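Local coordinates for protein acetyltransferase-like, GNAT family (Bacteroides thetaiotaomicron, PDB 3EY5) that probably acts as a GNAT-family N-acetyltransferase, moving an acetyl group from acetyl-CoA to an amine of its substrate, at residues A[107-112]-A[135-140]; A[130-135]-A[150-155]. One frame throughout, in Å; residues are numbered along the deposited sequence.

Interaction 1: A[107-112]-A[135-140]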
loop_
_atom_site.group_PDB
_atom_site.type_symbol
_atom_site.label_atom_id
_atom_site.label_comp_id
_atom_site.label_asym_id
_atom_site.label_seq_id
_atom_site.Cartn_x
_atom_site.Cartn_y
_atom_site.Cartn_z
ATOM N N VAL A 107 4.185 3.264 -6.637
ATOM C CA VAL A 107 3.794 1.961 -7.144
ATOM C C VAL A 107 2.890 1.308 -6.110
ATOM O O VAL A 107 3.184 1.339 -4.910
ATOM C CB VAL A 107 5.019 1.058 -7.439
ATOM C CG1 VAL A 107 4.571 -0.296 -8.023
ATOM C CG2 VAL A 107 6.056 1.789 -8.391
ATOM N N LEU A 108 1.791 0.723 -6.579
ATOM C CA LEU A 108 0.992 -0.205 -5.727
ATOM C C LEU A 108 0.552 -1.469 -6.515
ATOM O O LEU A 108 0.682 -1.510 -7.749
ATOM C CB LEU A 108 -0.202 0.518 -5.125
ATOM C CG LEU A 108 -1.151 1.182 -6.144
ATOM C CD1 LEU A 108 -1.950 0.163 -6.891
ATOM C CD2 LEU A 108 -2.103 2.071 -5.428
ATOM N N GLU A 109 0.086 -2.493 -5.802
ATOM C CA GLU A 109 -0.472 -3.710 -6.429
ATOM C C GLU A 109 -1.998 -3.698 -6.327
ATOM O O GLU A 109 -2.558 -3.237 -5.308
ATOM C CB GLU A 109 0.021 -4.978 -5.745
ATOM C CG GLU A 109 1.504 -5.015 -5.384
ATOM C CD GLU A 109 1.906 -6.338 -4.707
ATOM O OE1 GLU A 109 1.017 -7.200 -4.520
ATOM O OE2 GLU A 109 3.100 -6.532 -4.353
ATOM N N VAL A 110 -2.656 -4.141 -7.395
ATOM C CA VAL A 110 -4.093 -4.364 -7.396
ATOM C C VAL A 110 -4.384 -5.787 -7.853
ATOM O O VAL A 110 -3.597 -6.407 -8.561
ATOM C CB VAL A 110 -4.892 -3.388 -8.292
ATOM C CG1 VAL A 110 -4.776 -1.987 -7.782
ATOM C CG2 VAL A 110 -4.456 -3.479 -9.725
ATOM N N GLU A 111 -5.516 -6.288 -7.409
ATOM C CA GLU A 111 -6.090 -7.508 -7.945
ATOM C C GLU A 111 -6.361 -7.449 -9.452
ATOM O O GLU A 111 -6.678 -6.369 -9.995
ATOM C CB GLU A 111 -7.376 -7.798 -7.197
ATOM C CG GLU A 111 -7.108 -8.640 -5.982
ATOM C CD GLU A 111 -6.871 -10.080 -6.410
ATOM O OE1 GLU A 111 -6.546 -10.923 -5.540
ATOM O OE2 GLU A 111 -7.016 -10.362 -7.636
ATOM N N ARG A 112 -6.211 -8.583 -10.133
ATOM C CA ARG A 112 -6.474 -8.601 -11.574
ATOM C C ARG A 112 -7.995 -8.563 -11.810
ATOM O O ARG A 112 -8.757 -9.074 -10.979
ATOM C CB ARG A 112 -5.775 -9.780 -12.284
ATOM C CG ARG A 112 -4.301 -9.709 -12.151
ATOM C CD ARG A 112 -3.668 -10.721 -13.076
ATOM N NE ARG A 112 -2.250 -10.843 -12.811
ATOM C CZ ARG A 112 -1.491 -11.783 -13.358
ATOM N NH1 ARG A 112 -2.039 -12.649 -14.182
ATOM N NH2 ARG A 112 -0.205 -11.863 -13.057
ATOM N N LYS A 135 1.633 -6.374 -16.786
ATOM C CA LYS A 135 2.741 -7.290 -16.770
ATOM C C LYS A 135 2.269 -8.446 -15.917
ATOM O O LYS A 135 1.414 -8.274 -15.069
ATOM C CB LYS A 135 3.974 -6.586 -16.183
ATOM C CG LYS A 135 4.429 -5.405 -17.040
ATOM C CD LYS A 135 5.312 -5.913 -18.167
ATOM C CE LYS A 135 5.386 -4.982 -19.356
ATOM N NZ LYS A 135 6.501 -5.513 -20.257
ATOM N N ASP A 136 2.817 -9.626 -16.141
ATOM C CA ASP A 136 2.380 -10.792 -15.402
ATOM C C ASP A 136 3.010 -10.793 -13.979
ATOM O O ASP A 136 3.857 -11.631 -13.661
ATOM C CB ASP A 136 2.764 -12.065 -16.172
ATOM C CG ASP A 136 2.154 -13.332 -15.560
ATOM O OD1 ASP A 136 1.088 -13.226 -14.887
ATOM O OD2 ASP A 136 2.736 -14.438 -15.750
ATOM N N TYR A 137 2.582 -9.858 -13.137
ATOM C CA TYR A 137 3.092 -9.728 -11.781
ATOM C C TYR A 137 2.420 -10.736 -10.786
ATOM O O TYR A 137 1.221 -11.053 -10.912
ATOM C CB TYR A 137 2.863 -8.296 -11.304
ATOM C CG TYR A 137 3.399 -8.085 -9.899
ATOM C CD1 TYR A 137 4.766 -8.053 -9.662
ATOM C CD2 TYR A 137 2.546 -7.921 -8.825
ATOM C CE1 TYR A 137 5.295 -7.868 -8.365
ATOM C CE2 TYR A 137 3.048 -7.743 -7.526
ATOM C CZ TYR A 137 4.432 -7.744 -7.301
ATOM O OH TYR A 137 4.955 -7.555 -6.010
ATOM N N TYR A 138 3.201 -11.192 -9.803
ATOM C CA TYR A 138 2.734 -12.015 -8.675
ATOM C C TYR A 138 3.241 -11.460 -7.359
ATOM O O TYR A 138 4.431 -11.153 -7.236
ATOM C CB TYR A 138 3.232 -13.471 -8.818
ATOM C CG TYR A 138 2.445 -14.238 -9.872
ATOM C CD1 TYR A 138 2.810 -14.178 -11.211
ATOM C CD2 TYR A 138 1.307 -14.979 -9.523
ATOM C CE1 TYR A 138 2.068 -14.831 -12.183
ATOM C CE2 TYR A 138 0.571 -15.651 -10.480
ATOM C CZ TYR A 138 0.958 -15.563 -11.803
ATOM O OH TYR A 138 0.252 -16.226 -12.763
ATOM N N GLN A 139 2.354 -11.318 -6.377
ATOM C CA GLN A 139 2.782 -11.018 -5.022
ATOM C C GLN A 139 3.224 -12.312 -4.319
ATOM O O GLN A 139 2.404 -13.217 -4.119
ATOM C CB GLN A 139 1.641 -10.377 -4.237
ATOM C CG GLN A 139 2.066 -9.916 -2.839
ATOM C CD GLN A 139 0.874 -9.594 -1.971
ATOM O OE1 GLN A 139 0.645 -10.244 -0.951
ATOM N NE2 GLN A 139 0.088 -8.617 -2.383
ATOM N N PRO A 140 4.525 -12.391 -3.918
ATOM C CA PRO A 140 5.034 -13.500 -3.112
ATOM C C PRO A 140 4.218 -13.557 -1.829
ATOM O O PRO A 140 3.707 -12.540 -1.411
ATOM C CB PRO A 140 6.493 -13.079 -2.775
ATOM C CG PRO A 140 6.848 -12.039 -3.792
ATOM C CD PRO A 140 5.510 -11.298 -4.028
#
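Arg112 and Tyr138 meet with NH2 lying 3.8 Å above one face of the Tyr138 ring, displaced toward the rim near CE1, a long cation-pi approach that is at most weakly attractive. The guanidinium itself is engaged at its edge, where Tyr137 O and Asp136 OD1 both lie near its plane. NH2 serves both: it donates to Tyr137 O at 2.7 Å and forms a salt bridge with Asp136 OD1 at 2.6 Å, reaching that oxygen on its anti side, somewhat out of the carboxylate plane. NH1 adds a weak, bent bond to the same OD1. An extended chain from CG to NE carries the guanidinium across to these partners, and NE is held by Met151 O. Replacing Arg112 by an alanine would probably leave Asp136 without this counter-charge and take one donor each from Tyr137 O and Met151 O.

The Tyr137 ring has the Glu109 carboxylate at its edge, with Glu109 CD 3.4 Å from Tyr137 CE2 and the two planes 74° apart. Tyr137 OH donates to Glu109 OE2 at 2.7 Å, arriving 57° out of the carboxylate plane. At the root of this side chain, chi1 of -179° sets Tyr137 CG anti to the backbone N and beside the carbonyl carbon. Glu109 OE1 faces Gln139, whose NE2 bonds to it at 2.7 Å, although the placement of NE2 is doubtful. Tyr75 OH adds a weak bond to OE2.

The contact therefore joins strand 106-110 and the loop that follows it to strand 136-139, and Glu109 and Gln139, the residues closest in backbone, have CA atoms 8.1 Å apart. Strand 149-156 pairs with both strands, and helix 161-176 packs against Tyr137 through Tyr165 and Leu172.

Interaction 2: A[130-135]-A[150-155]; sequences FTLWEK and PMYLMV
Thr131 and Val155 form a hydrogen-bonded antiparallel pair in the mixed beta sheet of the GNAT fold, joining strand 131-134 to strand 149-156. The evidence is a reciprocal pair of backbone bonds: Thr131 N to Val155 O at 2.7 Å, nearly straight at 173°, and Val155 N to Thr131 O at 2.8 Å. Leu132 and Met154 follow as the non-hydrogen-bonded pair. Further on, Trp133 N bonds to Leu153 O at 2.9 Å. Two CA-H...O contacts, Phe130 CA to Val155 O and Met154 CA to Thr131 O, supplement the polar bonds.

Aromatic contact is centred on Trp133. Val155 CG2 sits over the middle of the indole six-membered ring, 3.5 Å from its centroid and 8° off the normal, which is a CH-pi contact. This methyl is the branch anti to the carbonyl carbon of Val155. Leu153 CD1 approaches the same indole obliquely at CE3, and beyond the pair Leu159 and Ala161 also touch Trp133. A second ring, that of Tyr152, has Lys135 O at its edge and Glu134 CA over one face, toward the rim.

Apolar contacts on the other face of the sheet gather round Leu132 CD1, which lies 3.5 Å from Tyr152 CB and 3.6 Å from Met154 CG. Met154, a selenomethionine, bends at its last torsion, and its CE meets Phe130 CB.

Past Trp133 the strands diverge: Leu153 N and Trp133 O are 4.0 Å apart, and a water lies between them. It accepts from Leu153 N and donates to Lys135 O and to Trp133 O, but its 2.5 Å approach to Trp133 O is rather short, which makes the exact position of the water less sure.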
loop_
_atom_site.group_PDB
_atom_site.type_symbol
_atom_site.label_atom_id
_atom_site.label_comp_id
_atom_site.label_asym_id
_atom_site.label_seq_id
_atom_site.Cartn_x
_atom_site.Cartn_y
_atom_site.Cartn_z
ATOM N N PHE A 130 -3.331 6.869 -11.833
ATOM C CA PHE A 130 -2.460 5.706 -11.913
ATOM C C PHE A 130 -2.629 5.020 -13.258
ATOM O O PHE A 130 -3.753 4.902 -13.774
ATOM C CB PHE A 130 -2.734 4.719 -10.763
ATOM C CG PHE A 130 -2.285 5.223 -9.428
ATOM C CD1 PHE A 130 -1.135 4.717 -8.848
ATOM C CD2 PHE A 130 -3.003 6.210 -8.749
ATOM C CE1 PHE A 130 -0.700 5.153 -7.591
ATOM C CE2 PHE A 130 -2.564 6.675 -7.489
ATOM C CZ PHE A 130 -1.402 6.143 -6.914
ATOM N N THR A 131 -1.505 4.566 -13.808
ATOM C CA THR A 131 -1.462 3.769 -15.016
ATOM C C THR A 131 -1.404 2.289 -14.652
ATOM O O THR A 131 -0.557 1.877 -13.836
ATOM C CB THR A 131 -0.213 4.105 -15.864
ATOM O OG1 THR A 131 -0.231 5.495 -16.213
ATOM C CG2 THR A 131 -0.206 3.312 -17.162
ATOM N N LEU A 132 -2.287 1.500 -15.271
ATOM C CA LEU A 132 -2.245 0.042 -15.128
ATOM C C LEU A 132 -1.124 -0.626 -15.950
ATOM O O LEU A 132 -1.068 -0.457 -17.160
ATOM C CB LEU A 132 -3.584 -0.576 -15.506
ATOM C CG LEU A 132 -3.604 -2.108 -15.383
ATOM C CD1 LEU A 132 -3.422 -2.512 -13.930
ATOM C CD2 LEU A 132 -4.897 -2.688 -15.958
ATOM N N TRP A 133 -0.237 -1.373 -15.279
ATOM C CA TRP A 133 0.758 -2.205 -15.941
ATOM C C TRP A 133 0.238 -3.630 -16.128
ATOM O O TRP A 133 -0.092 -4.336 -15.146
ATOM C CB TRP A 133 2.051 -2.191 -15.135
ATOM C CG TRP A 133 2.831 -0.916 -15.325
ATOM C CD1 TRP A 133 2.443 0.214 -16.059
ATOM C CD2 TRP A 133 4.114 -0.614 -14.790
ATOM N NE1 TRP A 133 3.419 1.175 -15.985
ATOM C CE2 TRP A 133 4.454 0.700 -15.223
ATOM C CE3 TRP A 133 5.015 -1.314 -13.977
ATOM C CZ2 TRP A 133 5.649 1.316 -14.858
ATOM C CZ3 TRP A 133 6.198 -0.693 -13.615
ATOM C CH2 TRP A 133 6.505 0.604 -14.058
ATOM N N GLU A 134 0.140 -4.037 -17.393
ATOM C CA GLU A 134 -0.347 -5.360 -17.790
ATOM C C GLU A 134 0.774 -6.398 -17.786
ATOM O O GLU A 134 0.875 -7.194 -18.723
ATOM C CB GLU A 134 -0.908 -5.290 -19.213
ATOM C CG GLU A 134 -1.549 -3.964 -19.589
ATOM C CD GLU A 134 -3.056 -4.030 -19.509
ATOM O OE1 GLU A 134 -3.727 -3.190 -20.160
ATOM O OE2 GLU A 134 -3.562 -4.937 -18.802
ATOM N N LYS A 135 1.633 -6.374 -16.786
ATOM C CA LYS A 135 2.741 -7.290 -16.770
ATOM C C LYS A 135 2.269 -8.446 -15.917
ATOM O O LYS A 135 1.414 -8.274 -15.069
ATOM C CB LYS A 135 3.974 -6.586 -16.183
ATOM C CG LYS A 135 4.429 -5.405 -17.040
ATOM C CD LYS A 135 5.312 -5.913 -18.167
ATOM C CE LYS A 135 5.386 -4.982 -19.356
ATOM N NZ LYS A 135 6.501 -5.513 -20.257
ATOM N N PRO A 150 -1.632 -13.622 -8.096
ATOM C CA PRO A 150 -1.600 -12.885 -9.362
ATOM C C PRO A 150 -2.114 -11.456 -9.109
ATOM O O PRO A 150 -3.071 -11.301 -8.379
ATOM C CB PRO A 150 -2.564 -13.668 -10.263
ATOM C CG PRO A 150 -2.984 -14.895 -9.474
ATOM C CD PRO A 150 -2.716 -14.615 -8.030
HETATM N N MSE A 151 -1.434 -10.434 -9.620
HETATM C CA MSE A 151 -1.829 -9.047 -9.367
HETATM C C MSE A 151 -1.354 -8.262 -10.520
HETATM O O MSE A 151 -0.690 -8.791 -11.395
HETATM C CB MSE A 151 -1.134 -8.483 -8.139
HETATM C CG MSE A 151 -1.311 -9.362 -6.965
HETATM SE SE MSE A 151 -2.942 -8.940 -5.989
HETATM C CE MSE A 151 -1.724 -8.460 -4.577
ATOM N N TYR A 152 -1.673 -6.981 -10.525
ATOM C CA TYR A 152 -1.082 -6.060 -11.495
ATOM C C TYR A 152 -0.481 -4.960 -10.679
ATOM O O TYR A 152 -0.968 -4.629 -9.590
ATOM C CB TYR A 152 -2.140 -5.463 -12.435
ATOM C CG TYR A 152 -2.581 -6.385 -13.547
ATOM C CD1 TYR A 152 -1.678 -7.328 -14.110
ATOM C CD2 TYR A 152 -3.869 -6.299 -14.079
ATOM C CE1 TYR A 152 -2.077 -8.172 -15.158
ATOM C CE2 TYR A 152 -4.274 -7.126 -15.121
ATOM C CZ TYR A 152 -3.386 -8.057 -15.647
ATOM O OH TYR A 152 -3.798 -8.884 -16.660
ATOM N N LEU A 153 0.542 -4.346 -11.227
ATOM C CA LEU A 153 1.070 -3.117 -10.617
ATOM C C LEU A 153 0.380 -1.937 -11.281
ATOM O O LEU A 153 -0.022 -2.001 -12.444
ATOM C CB LEU A 153 2.572 -2.991 -10.816
ATOM C CG LEU A 153 3.497 -4.057 -10.230
ATOM C CD1 LEU A 153 4.935 -3.678 -10.689
ATOM C CD2 LEU A 153 3.383 -4.118 -8.666
HETATM N N MSE A 154 0.262 -0.861 -10.528
HETATM C CA MSE A 154 -0.313 0.364 -11.047
HETATM C C MSE A 154 0.596 1.457 -10.579
HETATM O O MSE A 154 1.051 1.429 -9.434
HETATM C CB MSE A 154 -1.718 0.557 -10.505
HETATM C CG MSE A 154 -2.706 -0.411 -11.102
HETATM SE SE MSE A 154 -4.469 0.247 -10.845
HETATM C CE MSE A 154 -4.360 1.671 -12.183
ATOM N N VAL A 155 0.886 2.388 -11.491
ATOM C CA VAL A 155 1.929 3.373 -11.253
ATOM C C VAL A 155 1.448 4.804 -11.456
ATOM O O VAL A 155 0.742 5.113 -12.413
ATOM C CB VAL A 155 3.180 3.063 -12.137
ATOM C CG1 VAL A 155 4.341 3.992 -11.794
ATOM C CG2 VAL A 155 3.592 1.622 -11.903
HETATM O O HOH W 1 1.538 -5.455 -13.647
#

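Interactions 1 and 2 lie side by side, their centres about 6 Å apart, and share Lys135, where the chain turns a corner between strands 131-134 and 136-139. Strand 149-156 connects them: antiparallel to 106-110, it probably makes the bonds Val110 O to Tyr152 N (2.8 Å) and Leu108 O to Met154 N (2.9 Å). Strands 131-134 and 136-139 both pair with it in turn. Met151 CE packs beside Glu109 and Gln139, where the approaches are too short to be trusted. In GNAT relatives, acetyl-CoA binds where the parallel strands equivalent to 74-81 and 106-110 splay apart, and the cofactor site here is probably similar.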